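Local atomic coordinates of diacylglycerol kinase (Bacillus anthracis, PDB entry 3S40), a protein that probably catalyses the ATP-dependent phosphorylation of diacylglycerol to phosphatidic acid. Residues 181-186 with 264-269; 195-200 with 227-232; 223-228 with 254-259; 268-273 with 280-285. All coordinates share one frame; numbering follows the deposited sequence.

Interaction 1: residues 181-186 with 264-269; sequences FPVKIT and IETEEE
Lys184 and Glu265 face each other as a hydrogen-bonded pair of antiparallel strands. Two backbone bonds join them. Lys184 N donates to Glu265 O at 2.7 Å, and Glu265 N donates to Lys184 O at 2.8 Å. The same two carbonyls also receive CA-H...O contacts from Val183 and Ile264.

The apolar contacts lie on the face that carries Val183, Ile185 and Ile264. Val183 CG2 stands anti to its backbone N and meets Ile264 CG2 at 3.7 Å. Ile185 CG1 lies 4.2 Å from Ile264 CG2. Apart from this face, at the end of the pairing where 264-269 leaves the strand, the ring of Pro182 crosses Glu267 at about a right angle. Pro182 CG touches Glu267 CB at 3.4 Å.

The charged side chains occupy the other face. Lys184 and Glu265 lie side by side and point the same way, with Lys184 CE 3.5 Å from Glu265 OE2. Lys184 bends at chi3 and chi4, and Lys184 NZ stays 4.6 Å from Glu265 OE2. The amine instead forms a salt bridge with Glu193 on strand 190-196.

Strands 181-187 and 261-266 are neighbours in a six-stranded antiparallel sheet of the NAD kinase-like beta sandwich domain. The chemistry is that of a two-faced sheet: branched aliphatic groups pack inward, and the attraction of Glu265 for the Lys184 amine is probably long-range only.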
loop_
_atom_site.group_PDB
_atom_site.type_symbol
_atom_site.label_atom_id
_atom_site.label_comp_id
_atom_site.label_asym_id
_atom_site.label_seq_id
_atom_site.Cartn_x
_atom_site.Cartn_y
_atom_site.Cartn_z
ATOM N N PHE A 181 -20.106 -11.830 12.137
ATOM C CA PHE A 181 -21.023 -11.670 11.012
ATOM C C PHE A 181 -20.748 -12.731 9.957
ATOM O O PHE A 181 -19.598 -13.131 9.762
ATOM C CB PHE A 181 -20.886 -10.277 10.398
ATOM C CG PHE A 181 -19.514 -9.992 9.867
ATOM C CD1 PHE A 181 -19.141 -10.427 8.604
ATOM C CD2 PHE A 181 -18.590 -9.301 10.637
ATOM C CE1 PHE A 181 -17.868 -10.173 8.112
ATOM C CE2 PHE A 181 -17.313 -9.041 10.153
ATOM C CZ PHE A 181 -16.951 -9.479 8.889
ATOM N N PRO A 182 -21.803 -13.192 9.270
ATOM C CA PRO A 182 -21.673 -14.218 8.236
ATOM C C PRO A 182 -21.119 -13.651 6.931
ATOM O O PRO A 182 -21.409 -12.513 6.553
ATOM C CB PRO A 182 -23.114 -14.687 8.033
ATOM C CG PRO A 182 -23.930 -13.487 8.343
ATOM C CD PRO A 182 -23.201 -12.758 9.443
ATOM N N VAL A 183 -20.328 -14.467 6.245
ATOM C CA VAL A 183 -19.673 -14.053 5.026
ATOM C C VAL A 183 -19.645 -15.230 4.070
ATOM O O VAL A 183 -19.604 -16.396 4.481
ATOM C CB VAL A 183 -18.219 -13.563 5.292
ATOM C CG1 VAL A 183 -17.279 -14.753 5.544
ATOM C CG2 VAL A 183 -17.708 -12.726 4.129
ATOM N N LYS A 184 -19.691 -14.904 2.788
ATOM C CA LYS A 184 -19.595 -15.889 1.730
ATOM C C LYS A 184 -18.514 -15.378 0.790
ATOM O O LYS A 184 -18.583 -14.233 0.326
ATOM C CB LYS A 184 -20.932 -15.983 0.998
ATOM C CG LYS A 184 -21.173 -17.286 0.271
ATOM C CD LYS A 184 -22.633 -17.407 -0.160
ATOM C CE LYS A 184 -23.592 -16.813 0.880
ATOM N NZ LYS A 184 -23.421 -17.376 2.249
ATOM N N ILE A 185 -17.503 -16.201 0.527
ATOM C CA ILE A 185 -16.401 -15.767 -0.332
ATOM C C ILE A 185 -16.213 -16.728 -1.484
ATOM O O ILE A 185 -16.024 -17.923 -1.269
ATOM C CB ILE A 185 -15.058 -15.647 0.446
ATOM C CG1 ILE A 185 -15.200 -14.695 1.643
ATOM C CG2 ILE A 185 -13.940 -15.174 -0.477
ATOM C CD1 ILE A 185 -13.969 -14.614 2.543
ATOM N N THR A 186 -16.287 -16.208 -2.703
ATOM C CA THR A 186 -15.929 -16.975 -3.897
ATOM C C THR A 186 -14.577 -16.492 -4.401
ATOM O O THR A 186 -14.346 -15.287 -4.540
ATOM C CB THR A 186 -16.954 -16.789 -5.033
ATOM O OG1 THR A 186 -16.920 -15.428 -5.498
ATOM C CG2 THR A 186 -18.354 -17.127 -4.555
ATOM N N ILE A 264 -16.777 -11.198 -2.396
ATOM C CA ILE A 264 -17.137 -11.253 -0.989
ATOM C C ILE A 264 -18.554 -10.744 -0.772
ATOM O O ILE A 264 -18.884 -9.601 -1.114
ATOM C CB ILE A 264 -16.189 -10.417 -0.107
ATOM C CG1 ILE A 264 -14.728 -10.704 -0.443
ATOM C CG2 ILE A 264 -16.463 -10.680 1.362
ATOM C CD1 ILE A 264 -14.046 -9.539 -1.122
ATOM N N GLU A 265 -19.380 -11.600 -0.180
ATOM C CA GLU A 265 -20.774 -11.281 0.054
ATOM C C GLU A 265 -21.089 -11.458 1.533
ATOM O O GLU A 265 -20.603 -12.392 2.174
ATOM C CB GLU A 265 -21.659 -12.184 -0.807
ATOM C CG GLU A 265 -23.129 -12.188 -0.429
ATOM C CD GLU A 265 -23.905 -13.300 -1.120
ATOM O OE1 GLU A 265 -23.598 -13.593 -2.297
ATOM O OE2 GLU A 265 -24.814 -13.887 -0.485
ATOM N N THR A 266 -21.897 -10.550 2.069
ATOM C CA THR A 266 -22.319 -10.607 3.462
ATOM C C THR A 266 -23.837 -10.696 3.578
ATOM O O THR A 266 -24.560 -10.503 2.598
ATOM C CB THR A 266 -21.883 -9.352 4.214
ATOM O OG1 THR A 266 -22.336 -8.202 3.491
ATOM C CG2 THR A 266 -20.369 -9.302 4.342
ATOM N N GLU A 267 -24.306 -10.975 4.792
ATOM C CA GLU A 267 -25.732 -11.021 5.100
ATOM C C GLU A 267 -26.369 -9.650 4.906
ATOM O O GLU A 267 -27.335 -9.497 4.159
ATOM C CB GLU A 267 -25.936 -11.472 6.545
ATOM C CG GLU A 267 -27.288 -12.105 6.818
ATOM C CD GLU A 267 -27.421 -13.486 6.194
ATOM O OE1 GLU A 267 -26.394 -14.045 5.750
ATOM O OE2 GLU A 267 -28.553 -14.012 6.148
ATOM N N GLU A 268 -25.828 -8.660 5.604
ATOM C CA GLU A 268 -26.237 -7.276 5.432
ATOM C C GLU A 268 -25.056 -6.474 4.927
ATOM O O GLU A 268 -23.919 -6.736 5.309
ATOM C CB GLU A 268 -26.687 -6.682 6.762
ATOM C CG GLU A 268 -27.984 -7.234 7.305
ATOM C CD GLU A 268 -28.404 -6.519 8.571
ATOM O OE1 GLU A 268 -29.576 -6.093 8.659
ATOM O OE2 GLU A 268 -27.554 -6.377 9.476
ATOM N N GLU A 269 -25.321 -5.494 4.075
ATOM C CA GLU A 269 -24.277 -4.577 3.649
ATOM C C GLU A 269 -23.391 -4.180 4.830
ATOM O O GLU A 269 -23.889 -3.832 5.903
ATOM C CB GLU A 269 -24.899 -3.329 3.028
ATOM C CG GLU A 269 -23.926 -2.202 2.801
ATOM C CD GLU A 269 -24.466 -1.169 1.830
ATOM O OE1 GLU A 269 -25.340 -1.520 1.001
ATOM O OE2 GLU A 269 -24.019 -0.003 1.897
#

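Interaction 2: residues 195-200 with 227-232; sequences EAVLVM and FVVKST
The carbonyl oxygen of Val229 is gripped by two successive amides, those of Val197 and Leu198. Val197 N donates to Val229 O at 2.8 Å, nearly in line with the C=O. Leu198 N gives Val229 O a weak bond at 3.4 Å. Two residues thus face one, which defines a classic beta bulge. The register shifts by one residue here, between the pairs Ala196-Lys230 and Leu198-Val229.

Beyond the bulge the antiparallel pairing is regular. Val229 N donates to Leu198 O. Met200, a selenomethionine, exchanges two bonds with Phe227, and each is 2.7 Å between N and O. Before the bulge, Ser231 N reaches Glu195 O at 3.2 Å from above the carbonyl plane.

The side chains follow the kink. Val197 CG1 sits between its own backbone N and carbonyl carbon (chi1 37°), and it packs on Val229 CG1 at 3.9 Å. Leu198 CD2 meets the other Val229 methyl, CG2, at 4.0 Å. Val229 is therefore held by one bulge residue on each of its branches. Ala196 CB and Val228 CG1 are tight at 3.5 Å.

The chain turns a corner at Val197, passing from strand 190-196 in one sheet to strand 198-202 in the other sheet of the sandwich. Phe237 of helix 234-240 covers Leu198, Phe227 and Val229, and Ile234 of that helix touches Val197. Val199 packs on Trp142 and Ile144 of strand 141-144, while Tyr192 of strand 190-196 lies against Val228.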
loop_
_atom_site.group_PDB
_atom_site.type_symbol
_atom_site.label_atom_id
_atom_site.label_comp_id
_atom_site.label_asym_id
_atom_site.label_seq_id
_atom_site.Cartn_x
_atom_site.Cartn_y
_atom_site.Cartn_z
ATOM N N GLU A 195 -18.790 -17.823 9.768
ATOM C CA GLU A 195 -19.015 -16.718 10.680
ATOM C C GLU A 195 -17.657 -16.118 10.999
ATOM O O GLU A 195 -16.795 -16.786 11.579
ATOM C CB GLU A 195 -19.669 -17.233 11.965
ATOM C CG GLU A 195 -20.316 -16.169 12.841
ATOM C CD GLU A 195 -21.673 -15.727 12.318
ATOM O OE1 GLU A 195 -22.027 -16.107 11.180
ATOM O OE2 GLU A 195 -22.384 -15.003 13.047
ATOM N N ALA A 196 -17.469 -14.859 10.616
ATOM C CA ALA A 196 -16.182 -14.189 10.777
ATOM C C ALA A 196 -16.304 -12.935 11.613
ATOM O O ALA A 196 -17.325 -12.257 11.587
ATOM C CB ALA A 196 -15.598 -13.830 9.413
ATOM N N VAL A 197 -15.243 -12.621 12.343
ATOM C CA VAL A 197 -15.164 -11.349 13.044
ATOM C C VAL A 197 -14.417 -10.323 12.181
ATOM O O VAL A 197 -14.651 -9.116 12.283
ATOM C CB VAL A 197 -14.491 -11.501 14.431
ATOM C CG1 VAL A 197 -13.358 -12.520 14.385
ATOM C CG2 VAL A 197 -13.988 -10.158 14.925
ATOM N N LEU A 198 -13.532 -10.816 11.314
ATOM C CA LEU A 198 -12.716 -9.946 10.470
ATOM C C LEU A 198 -12.422 -10.581 9.108
ATOM O O LEU A 198 -12.082 -11.759 9.017
ATOM C CB LEU A 198 -11.405 -9.609 11.184
ATOM C CG LEU A 198 -10.342 -8.874 10.367
ATOM C CD1 LEU A 198 -10.653 -7.384 10.283
ATOM C CD2 LEU A 198 -8.973 -9.092 10.968
ATOM N N VAL A 199 -12.563 -9.801 8.044
ATOM C CA VAL A 199 -12.200 -10.280 6.717
ATOM C C VAL A 199 -11.244 -9.312 6.051
ATOM O O VAL A 199 -11.498 -8.112 5.990
ATOM C CB VAL A 199 -13.419 -10.449 5.814
ATOM C CG1 VAL A 199 -12.988 -10.961 4.447
ATOM C CG2 VAL A 199 -14.429 -11.404 6.466
HETATM N N MSE A 200 -10.139 -9.837 5.545
HETATM C CA MSE A 200 -9.200 -8.983 4.854
HETATM C C MSE A 200 -8.556 -9.553 3.616
HETATM O O MSE A 200 -8.341 -10.763 3.493
HETATM C CB MSE A 200 -8.152 -8.479 5.804
HETATM C CG MSE A 200 -8.652 -7.255 6.478
HETATM SE SE MSE A 200 -7.334 -6.646 7.640
HETATM C CE MSE A 200 -5.802 -6.636 6.374
ATOM N N PHE A 227 -7.805 -13.295 4.074
ATOM C CA PHE A 227 -7.519 -13.655 5.451
ATOM C C PHE A 227 -8.779 -13.421 6.278
ATOM O O PHE A 227 -9.293 -12.293 6.371
ATOM C CB PHE A 227 -6.350 -12.810 5.978
ATOM C CG PHE A 227 -5.847 -13.228 7.338
ATOM C CD1 PHE A 227 -4.919 -14.243 7.465
ATOM C CD2 PHE A 227 -6.311 -12.603 8.485
ATOM C CE1 PHE A 227 -4.448 -14.627 8.712
ATOM C CE2 PHE A 227 -5.845 -12.978 9.739
ATOM C CZ PHE A 227 -4.913 -13.989 9.851
ATOM N N VAL A 228 -9.285 -14.496 6.865
ATOM C CA VAL A 228 -10.507 -14.426 7.648
ATOM C C VAL A 228 -10.266 -14.869 9.082
ATOM O O VAL A 228 -9.731 -15.947 9.323
ATOM C CB VAL A 228 -11.583 -15.326 7.049
ATOM C CG1 VAL A 228 -12.846 -15.263 7.898
ATOM C CG2 VAL A 228 -11.870 -14.917 5.611
ATOM N N VAL A 229 -10.642 -14.046 10.049
ATOM C CA VAL A 229 -10.583 -14.532 11.418
ATOM C C VAL A 229 -11.979 -14.943 11.857
ATOM O O VAL A 229 -12.897 -14.126 11.883
ATOM C CB VAL A 229 -10.006 -13.519 12.384
ATOM C CG1 VAL A 229 -9.866 -14.157 13.771
ATOM C CG2 VAL A 229 -8.657 -13.026 11.877
ATOM N N LYS A 230 -12.133 -16.221 12.181
ATOM C CA LYS A 230 -13.437 -16.760 12.537
ATOM C C LYS A 230 -13.841 -16.292 13.926
ATOM O O LYS A 230 -13.005 -15.830 14.702
ATOM C CB LYS A 230 -13.412 -18.287 12.462
ATOM C CG LYS A 230 -12.832 -18.807 11.156
ATOM C CD LYS A 230 -12.796 -20.327 11.103
ATOM C CE LYS A 230 -12.080 -20.807 9.841
ATOM N NZ LYS A 230 -12.028 -22.294 9.723
ATOM N N SER A 231 -15.129 -16.404 14.227
ATOM C CA SER A 231 -15.655 -16.004 15.526
ATOM C C SER A 231 -14.856 -16.602 16.687
ATOM O O SER A 231 -14.851 -16.064 17.795
ATOM C CB SER A 231 -17.127 -16.410 15.632
ATOM O OG SER A 231 -17.321 -17.745 15.187
ATOM N N THR A 232 -14.164 -17.703 16.415
ATOM C CA THR A 232 -13.488 -18.477 17.451
ATOM C C THR A 232 -11.968 -18.343 17.405
ATOM O O THR A 232 -11.259 -18.939 18.219
ATOM C CB THR A 232 -13.795 -19.973 17.286
ATOM O OG1 THR A 232 -12.774 -20.580 16.482
ATOM C CG2 THR A 232 -15.154 -20.172 16.619
#

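Interaction 3: residues 223-228 with 254-259; sequences TLDIFV and IFHVKA
Asp225 holds two basic side chains of the opposite strand with its two carboxylate oxygens. His256 NE2 donates at 2.7 Å to Asp225 OD1, which accepts on its anti lone pair. The oxygen lies almost in the imidazole plane, 4° out of it. Lys258 NZ forms a salt bridge at 2.8 Å with Asp225 OD2, which accepts on its syn lone pair. Lys258 runs beside Asp225 and turns its NZ over at chi4 (-69°). Asp221 gives that amine a second carboxylate, and Asp248 bonds His256 ND1. Carboxylates at both ring nitrogens could favour a protonated imidazole, though the nearby Lys258 would offset this. Ile226 O also lies at the edge of the His256 ring, 3.1 Å from CD2.

Strands 224-230 and 254-259 run antiparallel here, with 254-259 at the edge of a six-stranded sheet of the NAD kinase-like beta sandwich. Backbone bonds pair Leu224 with Ala259, Ile226 with Val257 and Val228 with Phe255.

The face bearing Ile226, Val228, Phe255 and Val257 is more apolar. Ile226 CD1 lies alongside Val257 CG1 at 3.8 Å. Val228 CG2 approaches the edge of the Phe255 ring at CD2. Tyr192 stacks on Phe255, and Tyr187 touches Ile226 and Val257. On the Asp225 side, Ile254 CG2 meets Phe227 CE1 at 3.4 Å and CZ at 3.5 Å. Phe237 of helix 234-240 touches both Phe227 and Ile254.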
loop_
_atom_site.group_PDB
_atom_site.type_symbol
_atom_site.label_atom_id
_atom_site.label_comp_id
_atom_site.label_asym_id
_atom_site.label_seq_id
_atom_site.Cartn_x
_atom_site.Cartn_y
_atom_site.Cartn_z
ATOM N N THR A 223 -1.000 -12.417 -6.898
ATOM C CA THR A 223 -2.245 -12.817 -6.241
ATOM C C THR A 223 -2.523 -11.916 -5.052
ATOM O O THR A 223 -1.651 -11.158 -4.606
ATOM C CB THR A 223 -2.219 -14.284 -5.737
ATOM O OG1 THR A 223 -1.311 -14.399 -4.636
ATOM C CG2 THR A 223 -1.806 -15.255 -6.844
ATOM N N LEU A 224 -3.744 -12.025 -4.546
ATOM C CA LEU A 224 -4.177 -11.346 -3.341
ATOM C C LEU A 224 -4.348 -12.383 -2.247
ATOM O O LEU A 224 -4.655 -13.552 -2.536
ATOM C CB LEU A 224 -5.520 -10.681 -3.599
ATOM C CG LEU A 224 -5.376 -9.500 -4.549
ATOM C CD1 LEU A 224 -6.707 -8.823 -4.794
ATOM C CD2 LEU A 224 -4.377 -8.518 -3.945
ATOM N N ASP A 225 -4.161 -11.951 -0.999
ATOM C CA ASP A 225 -4.299 -12.826 0.163
ATOM C C ASP A 225 -5.601 -12.567 0.909
ATOM O O ASP A 225 -5.819 -11.488 1.471
ATOM C CB ASP A 225 -3.112 -12.664 1.116
ATOM C CG ASP A 225 -1.863 -13.342 0.596
ATOM O OD1 ASP A 225 -1.408 -14.337 1.211
ATOM O OD2 ASP A 225 -1.349 -12.892 -0.448
ATOM N N ILE A 226 -6.470 -13.567 0.893
ATOM C CA ILE A 226 -7.688 -13.526 1.678
ATOM C C ILE A 226 -7.358 -14.029 3.069
ATOM O O ILE A 226 -6.716 -15.066 3.232
ATOM C CB ILE A 226 -8.766 -14.441 1.088
ATOM C CG1 ILE A 226 -9.078 -14.041 -0.357
ATOM C CG2 ILE A 226 -10.010 -14.424 1.964
ATOM C CD1 ILE A 226 -10.097 -14.942 -1.035
ATOM N N PHE A 227 -7.805 -13.295 4.074
ATOM C CA PHE A 227 -7.519 -13.655 5.451
ATOM C C PHE A 227 -8.779 -13.421 6.278
ATOM O O PHE A 227 -9.293 -12.293 6.371
ATOM C CB PHE A 227 -6.350 -12.810 5.978
ATOM C CG PHE A 227 -5.847 -13.228 7.338
ATOM C CD1 PHE A 227 -4.919 -14.243 7.465
ATOM C CD2 PHE A 227 -6.311 -12.603 8.485
ATOM C CE1 PHE A 227 -4.448 -14.627 8.712
ATOM C CE2 PHE A 227 -5.845 -12.978 9.739
ATOM C CZ PHE A 227 -4.913 -13.989 9.851
ATOM N N VAL A 228 -9.285 -14.496 6.865
ATOM C CA VAL A 228 -10.507 -14.426 7.648
ATOM C C VAL A 228 -10.266 -14.869 9.082
ATOM O O VAL A 228 -9.731 -15.947 9.323
ATOM C CB VAL A 228 -11.583 -15.326 7.049
ATOM C CG1 VAL A 228 -12.846 -15.263 7.898
ATOM C CG2 VAL A 228 -11.870 -14.917 5.611
ATOM N N ILE A 254 -8.705 -19.744 11.581
ATOM C CA ILE A 254 -8.366 -18.706 10.617
ATOM C C ILE A 254 -8.291 -19.275 9.205
ATOM O O ILE A 254 -7.613 -20.274 8.964
ATOM C CB ILE A 254 -7.039 -18.011 10.991
ATOM C CG1 ILE A 254 -7.205 -17.245 12.305
ATOM C CG2 ILE A 254 -6.578 -17.079 9.874
ATOM C CD1 ILE A 254 -6.007 -16.409 12.682
ATOM N N PHE A 255 -9.009 -18.650 8.278
ATOM C CA PHE A 255 -8.958 -19.057 6.884
ATOM C C PHE A 255 -8.027 -18.127 6.094
ATOM O O PHE A 255 -8.169 -16.912 6.139
ATOM C CB PHE A 255 -10.356 -19.046 6.272
ATOM C CG PHE A 255 -10.383 -19.437 4.819
ATOM C CD1 PHE A 255 -10.097 -20.737 4.432
ATOM C CD2 PHE A 255 -10.714 -18.509 3.842
ATOM C CE1 PHE A 255 -10.133 -21.102 3.088
ATOM C CE2 PHE A 255 -10.751 -18.865 2.496
ATOM C CZ PHE A 255 -10.460 -20.161 2.119
ATOM N N HIS A 256 -7.075 -18.711 5.374
ATOM C CA HIS A 256 -6.143 -17.937 4.578
ATOM C C HIS A 256 -5.917 -18.632 3.261
ATOM O O HIS A 256 -5.502 -19.794 3.222
ATOM C CB HIS A 256 -4.806 -17.787 5.304
ATOM C CG HIS A 256 -3.764 -17.068 4.503
ATOM N ND1 HIS A 256 -2.413 -17.236 4.718
ATOM C CD2 HIS A 256 -3.876 -16.161 3.501
ATOM C CE1 HIS A 256 -1.738 -16.473 3.877
ATOM N NE2 HIS A 256 -2.602 -15.816 3.123
ATOM N N VAL A 257 -6.200 -17.932 2.171
ATOM C CA VAL A 257 -5.926 -18.483 0.857
ATOM C C VAL A 257 -5.448 -17.373 -0.062
ATOM O O VAL A 257 -5.687 -16.190 0.203
ATOM C CB VAL A 257 -7.177 -19.145 0.244
ATOM C CG1 VAL A 257 -8.195 -18.091 -0.172
ATOM C CG2 VAL A 257 -6.789 -19.993 -0.954
ATOM N N LYS A 258 -4.762 -17.752 -1.134
ATOM C CA LYS A 258 -4.363 -16.792 -2.152
ATOM C C LYS A 258 -5.221 -16.955 -3.383
ATOM O O LYS A 258 -5.461 -18.066 -3.817
ATOM C CB LYS A 258 -2.883 -16.964 -2.496
ATOM C CG LYS A 258 -1.953 -16.260 -1.506
ATOM C CD LYS A 258 -0.542 -16.825 -1.569
ATOM C CE LYS A 258 0.418 -16.026 -0.708
ATOM N NZ LYS A 258 0.648 -14.672 -1.298
ATOM N N ALA A 259 -5.697 -15.851 -3.947
ATOM C CA ALA A 259 -6.535 -15.939 -5.138
ATOM C C ALA A 259 -6.407 -14.706 -6.025
ATOM O O ALA A 259 -5.998 -13.648 -5.561
ATOM C CB ALA A 259 -7.983 -16.172 -4.745
#

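Interaction 4: residues 268-273 with 280-285; sequences EEKEVD and LHTPCQ
Leu280 CB packs on Val272 CB at 3.7 Å across a beta hairpin made by strands 271-274 and 280-281. The two side chains cross obliquely. Val272 N donates to Leu280 O at 3.1 Å, with the donor well above the carbonyl plane. The hairpin is weakly bonded and lies at the edge of one sheet of the beta sandwich.

His281 comes next and pairs with Glu271. Its CG sits between the backbone N and carbonyl carbon (chi1 54°). The ring is stacked with the Glu269 carboxylate, their planes 13° apart. Glu269 OE2 lies 3.2 Å above one face of the His281 ring, offset toward the rim. Imidazole ND1 donates to Thr282 O, which fixes the ring's rotation. Val272 CG2 touches the backbone of His281 at CA.

Thr282 closes the contact with backbone and hydroxyl together. Thr282 N donates to Lys270 O at 3.0 Å, in the carbonyl plane. A cis peptide bond before Pro283 then turns the chain toward strand 284-296. The buried hydroxyl of Thr282 is bonded to Thr266 OG1, and Lys270 N donates to Thr282 OG1 at 2.8 Å.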
loop_
_atom_site.group_PDB
_atom_site.type_symbol
_atom_site.label_atom_id
_atom_site.label_comp_id
_atom_site.label_asym_id
_atom_site.label_seq_id
_atom_site.Cartn_x
_atom_site.Cartn_y
_atom_site.Cartn_z
ATOM N N GLU A 268 -25.828 -8.660 5.604
ATOM C CA GLU A 268 -26.237 -7.276 5.432
ATOM C C GLU A 268 -25.056 -6.474 4.927
ATOM O O GLU A 268 -23.919 -6.736 5.309
ATOM C CB GLU A 268 -26.687 -6.682 6.762
ATOM C CG GLU A 268 -27.984 -7.234 7.305
ATOM C CD GLU A 268 -28.404 -6.519 8.571
ATOM O OE1 GLU A 268 -29.576 -6.093 8.659
ATOM O OE2 GLU A 268 -27.554 -6.377 9.476
ATOM N N GLU A 269 -25.321 -5.494 4.075
ATOM C CA GLU A 269 -24.277 -4.577 3.649
ATOM C C GLU A 269 -23.391 -4.180 4.830
ATOM O O GLU A 269 -23.889 -3.832 5.903
ATOM C CB GLU A 269 -24.899 -3.329 3.028
ATOM C CG GLU A 269 -23.926 -2.202 2.801
ATOM C CD GLU A 269 -24.466 -1.169 1.830
ATOM O OE1 GLU A 269 -25.340 -1.520 1.001
ATOM O OE2 GLU A 269 -24.019 -0.003 1.897
ATOM N N LYS A 270 -22.076 -4.266 4.632
ATOM C CA LYS A 270 -21.102 -3.758 5.601
ATOM C C LYS A 270 -20.175 -2.743 4.923
ATOM O O LYS A 270 -20.029 -2.736 3.698
ATOM C CB LYS A 270 -20.283 -4.897 6.218
ATOM C CG LYS A 270 -21.119 -5.958 6.935
ATOM C CD LYS A 270 -20.250 -7.011 7.616
ATOM C CE LYS A 270 -19.559 -6.454 8.857
ATOM N NZ LYS A 270 -20.489 -6.330 10.018
ATOM N N GLU A 271 -19.554 -1.888 5.721
ATOM C CA GLU A 271 -18.672 -0.860 5.187
ATOM C C GLU A 271 -17.263 -1.407 5.005
ATOM O O GLU A 271 -16.809 -2.251 5.783
ATOM C CB GLU A 271 -18.644 0.343 6.123
ATOM C CG GLU A 271 -17.684 1.436 5.702
ATOM C CD GLU A 271 -17.717 2.623 6.650
ATOM O OE1 GLU A 271 -17.935 2.407 7.863
ATOM O OE2 GLU A 271 -17.535 3.769 6.180
ATOM N N VAL A 272 -16.568 -0.920 3.983
ATOM C CA VAL A 272 -15.214 -1.386 3.694
ATOM C C VAL A 272 -14.150 -0.336 4.008
ATOM O O VAL A 272 -14.343 0.848 3.746
ATOM C CB VAL A 272 -15.067 -1.805 2.222
ATOM C CG1 VAL A 272 -13.590 -2.006 1.864
ATOM C CG2 VAL A 272 -15.885 -3.061 1.935
ATOM N N ASP A 273 -13.030 -0.790 4.566
ATOM C CA ASP A 273 -11.888 0.074 4.817
ATOM C C ASP A 273 -10.705 -0.301 3.911
ATOM O O ASP A 273 -10.437 -1.479 3.674
ATOM C CB ASP A 273 -11.481 -0.023 6.279
ATOM C CG ASP A 273 -10.400 0.966 6.647
ATOM O OD1 ASP A 273 -9.243 0.763 6.221
ATOM O OD2 ASP A 273 -10.708 1.942 7.368
ATOM N N LEU A 280 -16.396 2.059 0.139
ATOM C CA LEU A 280 -16.931 0.860 -0.484
ATOM C C LEU A 280 -17.810 0.152 0.527
ATOM O O LEU A 280 -17.939 0.588 1.667
ATOM C CB LEU A 280 -15.805 -0.075 -0.949
ATOM C CG LEU A 280 -14.979 0.354 -2.167
ATOM C CD1 LEU A 280 -13.603 -0.280 -2.144
ATOM C CD2 LEU A 280 -15.710 0.023 -3.459
ATOM N N HIS A 281 -18.403 -0.954 0.105
ATOM C CA HIS A 281 -19.229 -1.752 0.988
ATOM C C HIS A 281 -19.624 -3.007 0.239
ATOM O O HIS A 281 -19.665 -3.012 -0.991
ATOM C CB HIS A 281 -20.472 -0.967 1.397
ATOM C CG HIS A 281 -21.254 -0.450 0.235
ATOM N ND1 HIS A 281 -21.904 -1.283 -0.651
ATOM C CD2 HIS A 281 -21.464 0.812 -0.208
ATOM C CE1 HIS A 281 -22.496 -0.554 -1.581
ATOM N NE2 HIS A 281 -22.245 0.719 -1.335
ATOM N N THR A 282 -19.901 -4.075 0.980
ATOM C CA THR A 282 -20.329 -5.332 0.377
ATOM C C THR A 282 -21.657 -5.167 -0.363
ATOM O O THR A 282 -22.430 -4.268 -0.049
ATOM C CB THR A 282 -20.475 -6.451 1.449
ATOM O OG1 THR A 282 -21.280 -5.978 2.541
ATOM C CG2 THR A 282 -19.109 -6.872 1.976
ATOM N N PRO A 283 -21.921 -6.033 -1.359
ATOM C CA PRO A 283 -20.991 -7.058 -1.848
ATOM C C PRO A 283 -19.866 -6.420 -2.658
ATOM O O PRO A 283 -19.948 -5.234 -2.982
ATOM C CB PRO A 283 -21.870 -7.933 -2.748
ATOM C CG PRO A 283 -22.948 -7.017 -3.212
ATOM C CD PRO A 283 -23.217 -6.087 -2.059
ATOM N N CYS A 284 -18.836 -7.200 -2.983
ATOM C CA CYS A 284 -17.628 -6.634 -3.568
ATOM C C CYS A 284 -16.842 -7.641 -4.409
ATOM O O CYS A 284 -16.623 -8.791 -3.991
ATOM C CB CYS A 284 -16.753 -6.055 -2.450
ATOM S SG CYS A 284 -15.496 -4.919 -3.013
ATOM N N GLN A 285 -16.443 -7.204 -5.602
ATOM C CA GLN A 285 -15.598 -7.986 -6.502
ATOM C C GLN A 285 -14.185 -7.420 -6.479
ATOM O O GLN A 285 -13.987 -6.197 -6.546
ATOM C CB GLN A 285 -16.147 -7.960 -7.936
ATOM C CG GLN A 285 -15.339 -8.786 -8.952
ATOM C CD GLN A 285 -15.366 -10.298 -8.683
ATOM O OE1 GLN A 285 -16.306 -10.818 -8.075
ATOM N NE2 GLN A 285 -14.333 -11.007 -9.147
#

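How the interactions relate
All four contacts are antiparallel pairings in one beta sandwich domain. Interaction 1 belongs to one sheet and interaction 3 to the other. Interaction 2 bridges them through the corner at Val197 and is the most buried. Interactions 2 and 3 share strand 224-230, one on each edge of it. Ile185 of interaction 1 packs on Ile226 and Val228 from the facing sheet. Interaction 4 has the largest share of exposed residues. It shares Glu268 and Glu269 with interaction 1, and a Thr266-Thr282 hydroxyl bond ties the two. Aliphatic packing dominates interaction 2. Interaction 1 carries its charged pair on a partly exposed face, interaction 3 buries Asp225 between His256 and Lys258, and interaction 4 combines an exposed Glu269-His281 stack with the buried Thr282 hydroxyl.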